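Local coordinates for sugar ABC transporter, periplasmic sugar-binding protein (Caulobacter crescentus, PDB 4IRX) that binds myo-inositol in the periplasm, probably handing it to an ABC transporter for uptake into the cell, at residues M26-V39 against P251-V263. Residues are numbered along the deposited sequence; the frame is centred on the assembly and turned at random.
Sequences MRRELEDEAAKLGV and PGLQIRTALRQAV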
loop_
_atom_site.group_PDB
_atom_site.type_symbol
_atom_site.label_atom_id
_atom_site.label_comp_id
_atom_site.label_asym_id
_atom_site.label_seq_id
_atom_site.Cartn_x
_atom_site.Cartn_y
_atom_site.Cartn_z
HETATM N N MSE A 26 -10.316 1.786 -0.652
HETATM C CA MSE A 26 -9.944 2.908 -1.512
HETATM C C MSE A 26 -10.989 3.129 -2.600
HETATM O O MSE A 26 -11.367 4.257 -2.876
HETATM C CB MSE A 26 -8.555 2.691 -2.139
HETATM C CG MSE A 26 -8.070 3.881 -3.014
HETATM SE SE MSE A 26 -6.295 3.751 -3.769
HETATM C CE MSE A 26 -5.218 4.196 -2.235
ATOM N N ARG A 27 -11.482 2.039 -3.196
ATOM C CA ARG A 27 -12.506 2.145 -4.230
ATOM C C ARG A 27 -13.773 2.815 -3.734
ATOM O O ARG A 27 -14.412 3.584 -4.456
ATOM C CB ARG A 27 -12.827 0.775 -4.822
ATOM C CG ARG A 27 -13.810 0.832 -5.960
ATOM C CD ARG A 27 -14.216 -0.566 -6.394
ATOM N NE ARG A 27 -15.225 -0.476 -7.443
ATOM C CZ ARG A 27 -15.509 -1.467 -8.273
ATOM N NH1 ARG A 27 -14.875 -2.623 -8.154
ATOM N NH2 ARG A 27 -16.432 -1.297 -9.215
ATOM N N ARG A 28 -14.141 2.563 -2.491
ATOM C CA ARG A 28 -15.306 3.257 -1.933
ATOM C C ARG A 28 -15.138 4.774 -1.898
ATOM O O ARG A 28 -16.079 5.514 -2.192
ATOM C CB ARG A 28 -15.668 2.739 -0.534
ATOM C CG ARG A 28 -16.127 1.303 -0.537
ATOM C CD ARG A 28 -16.731 0.899 0.812
ATOM N NE ARG A 28 -15.722 0.675 1.843
ATOM C CZ ARG A 28 -15.304 -0.528 2.237
ATOM N NH1 ARG A 28 -15.807 -1.627 1.691
ATOM N NH2 ARG A 28 -14.383 -0.631 3.183
ATOM N N GLU A 29 -13.943 5.234 -1.523
ATOM C CA GLU A 29 -13.713 6.675 -1.465
ATOM C C GLU A 29 -13.687 7.234 -2.877
ATOM O O GLU A 29 -14.156 8.343 -3.121
ATOM C CB GLU A 29 -12.413 7.000 -0.727
ATOM C CG GLU A 29 -12.277 6.342 0.655
ATOM C CD GLU A 29 -13.364 6.731 1.664
ATOM O OE1 GLU A 29 -13.845 7.878 1.693
ATOM O OE2 GLU A 29 -13.716 5.867 2.494
ATOM N N LEU A 30 -13.145 6.458 -3.808
ATOM C CA LEU A 30 -13.126 6.863 -5.212
ATOM C C LEU A 30 -14.539 7.091 -5.734
ATOM O O LEU A 30 -14.796 8.097 -6.408
ATOM C CB LEU A 30 -12.432 5.800 -6.062
ATOM C CG LEU A 30 -12.565 5.975 -7.570
ATOM C CD1 LEU A 30 -11.679 7.119 -8.021
ATOM C CD2 LEU A 30 -12.140 4.675 -8.264
ATOM N N GLU A 31 -15.460 6.181 -5.426
ATOM C CA GLU A 31 -16.821 6.298 -5.925
ATOM C C GLU A 31 -17.540 7.514 -5.354
ATOM O O GLU A 31 -18.303 8.164 -6.072
ATOM C CB GLU A 31 -17.615 5.033 -5.640
ATOM C CG GLU A 31 -17.141 3.872 -6.480
ATOM C CD GLU A 31 -17.664 2.546 -5.977
ATOM O OE1 GLU A 31 -18.206 2.502 -4.840
ATOM O OE2 GLU A 31 -17.507 1.546 -6.710
ATOM N N ASP A 32 -17.300 7.836 -4.073
ATOM C CA ASP A 32 -17.880 9.042 -3.455
ATOM C C ASP A 32 -17.390 10.293 -4.166
ATOM O O ASP A 32 -18.171 11.136 -4.628
ATOM C CB ASP A 32 -17.534 9.124 -1.960
ATOM C CG ASP A 32 -17.854 10.499 -1.346
ATOM O OD1 ASP A 32 -18.975 11.011 -1.533
ATOM O OD2 ASP A 32 -16.951 11.099 -0.692
ATOM N N GLU A 33 -16.068 10.395 -4.275
ATOM C CA GLU A 33 -15.482 11.566 -4.914
ATOM C C GLU A 33 -15.931 11.693 -6.363
ATOM O O GLU A 33 -16.189 12.802 -6.832
ATOM C CB GLU A 33 -13.957 11.554 -4.794
ATOM C CG GLU A 33 -13.280 12.877 -5.201
ATOM C CD GLU A 33 -13.442 14.026 -4.203
ATOM O OE1 GLU A 33 -13.730 13.786 -3.012
ATOM O OE2 GLU A 33 -13.278 15.192 -4.629
ATOM N N ALA A 34 -16.072 10.567 -7.058
ATOM C CA ALA A 34 -16.461 10.620 -8.463
ATOM C C ALA A 34 -17.865 11.205 -8.616
ATOM O O ALA A 34 -18.094 12.056 -9.496
ATOM C CB ALA A 34 -16.358 9.220 -9.097
ATOM N N ALA A 35 -18.781 10.782 -7.745
ATOM C CA ALA A 35 -20.123 11.344 -7.736
ATOM C C ALA A 35 -20.070 12.852 -7.489
ATOM O O ALA A 35 -20.622 13.641 -8.267
ATOM C CB ALA A 35 -20.983 10.654 -6.678
ATOM N N LYS A 36 -19.360 13.256 -6.440
ATOM C CA LYS A 36 -19.240 14.677 -6.107
ATOM C C LYS A 36 -18.656 15.526 -7.221
ATOM O O LYS A 36 -19.003 16.707 -7.372
ATOM C CB LYS A 36 -18.361 14.860 -4.894
ATOM C CG LYS A 36 -19.001 14.430 -3.612
ATOM C CD LYS A 36 -17.927 14.320 -2.556
ATOM C CE LYS A 36 -18.556 14.247 -1.192
ATOM N NZ LYS A 36 -17.533 13.833 -0.207
ATOM N N LEU A 37 -17.755 14.948 -8.004
ATOM C CA LEU A 37 -17.101 15.703 -9.064
ATOM C C LEU A 37 -17.870 15.623 -10.388
ATOM O O LEU A 37 -17.450 16.238 -11.368
ATOM C CB LEU A 37 -15.656 15.220 -9.258
ATOM C CG LEU A 37 -14.781 15.448 -8.047
ATOM C CD1 LEU A 37 -13.386 14.888 -8.322
ATOM C CD2 LEU A 37 -14.733 16.932 -7.718
ATOM N N GLY A 38 -18.945 14.842 -10.427
ATOM C CA GLY A 38 -19.707 14.671 -11.649
ATOM C C GLY A 38 -18.935 13.951 -12.723
ATOM O O GLY A 38 -19.106 14.223 -13.910
ATOM N N VAL A 39 -18.077 13.019 -12.323
ATOM C CA VAL A 39 -17.299 12.255 -13.287
ATOM C C VAL A 39 -17.652 10.783 -13.198
ATOM O O VAL A 39 -17.798 10.219 -12.104
ATOM C CB VAL A 39 -15.759 12.520 -13.109
ATOM C CG1 VAL A 39 -15.207 11.978 -11.788
ATOM C CG2 VAL A 39 -14.948 11.988 -14.288
ATOM N N PRO A 251 -5.321 6.709 2.447
ATOM C CA PRO A 251 -5.672 6.245 1.105
ATOM C C PRO A 251 -6.865 6.988 0.523
ATOM O O PRO A 251 -6.874 7.160 -0.694
ATOM C CB PRO A 251 -5.979 4.755 1.313
ATOM C CG PRO A 251 -6.307 4.626 2.780
ATOM C CD PRO A 251 -5.428 5.644 3.459
ATOM N N GLY A 252 -7.818 7.429 1.333
ATOM C CA GLY A 252 -8.931 8.202 0.805
ATOM C C GLY A 252 -8.403 9.471 0.159
ATOM O O GLY A 252 -8.752 9.820 -0.965
ATOM N N LEU A 253 -7.531 10.168 0.868
ATOM C CA LEU A 253 -6.955 11.394 0.330
ATOM C C LEU A 253 -6.103 11.132 -0.930
ATOM O O LEU A 253 -6.129 11.929 -1.874
ATOM C CB LEU A 253 -6.144 12.108 1.416
ATOM C CG LEU A 253 -5.661 13.496 1.032
ATOM C CD1 LEU A 253 -6.838 14.310 0.556
ATOM C CD2 LEU A 253 -4.973 14.158 2.232
ATOM N N GLN A 254 -5.362 10.026 -0.962
ATOM C CA GLN A 254 -4.605 9.695 -2.180
ATOM C C GLN A 254 -5.500 9.608 -3.396
ATOM O O GLN A 254 -5.241 10.252 -4.412
ATOM C CB GLN A 254 -3.878 8.349 -2.024
ATOM C CG GLN A 254 -2.756 8.346 -0.975
ATOM C CD GLN A 254 -2.048 7.008 -0.901
ATOM O OE1 GLN A 254 -1.721 6.390 -1.930
ATOM N NE2 GLN A 254 -1.853 6.510 0.330
ATOM N N ILE A 255 -6.553 8.805 -3.292
ATOM C CA ILE A 255 -7.390 8.547 -4.454
ATOM C C ILE A 255 -8.208 9.758 -4.821
ATOM O O ILE A 255 -8.348 10.060 -5.992
ATOM C CB ILE A 255 -8.211 7.237 -4.315
ATOM C CG1 ILE A 255 -8.830 6.813 -5.641
ATOM C CG2 ILE A 255 -9.302 7.403 -3.304
ATOM C CD1 ILE A 255 -7.822 6.554 -6.759
ATOM N N ARG A 256 -8.673 10.506 -3.816
ATOM C CA ARG A 256 -9.434 11.718 -4.082
ATOM C C ARG A 256 -8.562 12.757 -4.773
ATOM O O ARG A 256 -9.021 13.416 -5.693
ATOM C CB ARG A 256 -10.046 12.267 -2.802
ATOM C CG ARG A 256 -11.080 11.328 -2.155
ATOM C CD ARG A 256 -11.549 11.903 -0.856
ATOM N NE ARG A 256 -12.444 10.996 -0.124
ATOM C CZ ARG A 256 -13.760 10.999 -0.268
ATOM N NH1 ARG A 256 -14.348 11.837 -1.130
ATOM N NH2 ARG A 256 -14.497 10.153 0.444
ATOM N N THR A 257 -7.297 12.851 -4.357
ATOM C CA THR A 257 -6.384 13.808 -4.965
ATOM C C THR A 257 -6.089 13.444 -6.405
ATOM O O THR A 257 -6.075 14.326 -7.280
ATOM C CB THR A 257 -5.094 13.917 -4.150
ATOM O OG1 THR A 257 -5.403 14.365 -2.817
ATOM C CG2 THR A 257 -4.105 14.850 -4.798
ATOM N N ALA A 258 -5.861 12.160 -6.671
ATOM C CA ALA A 258 -5.655 11.751 -8.066
ATOM C C ALA A 258 -6.867 12.069 -8.949
ATOM O O ALA A 258 -6.706 12.559 -10.070
ATOM C CB ALA A 258 -5.302 10.260 -8.148
ATOM N N LEU A 259 -8.068 11.790 -8.451
ATOM C CA LEU A 259 -9.262 12.062 -9.231
ATOM C C LEU A 259 -9.494 13.553 -9.431
ATOM O O LEU A 259 -9.907 13.966 -10.506
ATOM C CB LEU A 259 -10.487 11.394 -8.601
ATOM C CG LEU A 259 -11.706 11.404 -9.504
ATOM C CD1 LEU A 259 -11.414 10.568 -10.757
ATOM C CD2 LEU A 259 -12.905 10.855 -8.719
ATOM N N ARG A 260 -9.249 14.356 -8.397
ATOM C CA ARG A 260 -9.377 15.818 -8.520
ATOM C C ARG A 260 -8.445 16.377 -9.576
ATOM O O ARG A 260 -8.856 17.206 -10.394
ATOM C CB ARG A 260 -9.158 16.511 -7.171
ATOM C CG ARG A 260 -10.258 16.269 -6.162
ATOM C CD ARG A 260 -9.765 16.540 -4.751
ATOM N NE ARG A 260 -10.807 16.161 -3.816
ATOM C CZ ARG A 260 -10.691 16.165 -2.504
ATOM N NH1 ARG A 260 -9.544 16.491 -1.914
ATOM N NH2 ARG A 260 -11.744 15.794 -1.768
ATOM N N GLN A 261 -7.201 15.913 -9.575
ATOM C CA GLN A 261 -6.278 16.296 -10.634
ATOM C C GLN A 261 -6.771 15.839 -12.003
ATOM O O GLN A 261 -6.697 16.600 -12.960
ATOM C CB GLN A 261 -4.895 15.709 -10.368
ATOM C CG GLN A 261 -4.152 16.308 -9.166
ATOM C CD GLN A 261 -2.663 16.046 -9.270
ATOM O OE1 GLN A 261 -2.103 16.107 -10.368
ATOM N NE2 GLN A 261 -2.023 15.713 -8.159
ATOM N N ALA A 262 -7.274 14.613 -12.097
ATOM C CA ALA A 262 -7.789 14.120 -13.379
ATOM C C ALA A 262 -8.911 15.005 -13.927
ATOM O O ALA A 262 -8.943 15.299 -15.120
ATOM C CB ALA A 262 -8.268 12.682 -13.222
ATOM N N VAL A 263 -9.811 15.444 -13.050
ATOM C CA VAL A 263 -10.942 16.243 -13.480
ATOM C C VAL A 263 -10.481 17.631 -13.939
ATOM O O VAL A 263 -10.966 18.161 -14.949
ATOM C CB VAL A 263 -12.016 16.307 -12.374
ATOM C CG1 VAL A 263 -13.046 17.378 -12.692
ATOM C CG2 VAL A 263 -12.663 14.930 -12.229
#
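The guanidinium of Arg256 has the backbone O of Glu29 over one face, and Asp32 OD2 and Glu33 OE1 at its edge, in its plane. The Arg260 guanidinium carries Arg256 CB over one face and Glu33 OE2 at its edge. Both arginines join Glu29, Asp32, Glu33 and Lys36 in a salt-bridge network. It links helix segments 26-37 and 251-263, which cross at -41° and pack on the same side of a sheet in one lobe of the periplasmic binding protein fold. Arg256 grips Asp32 end-on, NH1 and NH2 both bonding OD2, at 2.7 Å from NH1. Arg256 NH2 also reaches Glu29 OE1 (2.7 Å). Arg256 NH1 bonds Glu33 OE1 at 2.8 Å, the guanidinium and carboxylate planes almost perpendicular (87°). Arg260 holds Glu33 side-on: Arg260 NE meets Glu33 OE2 from above the carboxylate plane (2.8 Å), and NH2 shares OE1 with Arg256. Asp32 OD2 also takes Lys36 NZ on its syn side, which probably offsets the nearness of Lys36 to Arg256. An alanine in place of Arg256 would probably leave Glu29 without its mate across the helices and the carboxylates of Asp32 and Glu33 less well neutralised. Beneath the charges, Leu259 fits as a knob among Leu30, Glu33, Ala34 and Leu37. Leu259 CD2 lies 3.6 Å from Ala34 CA. Near the start of helix 251-268, selenomethionine Met26 of helix 21-37 lays CG 3.6 Å from Ile255 CB, and Met26 CE meets Pro251 CB at 3.7 Å.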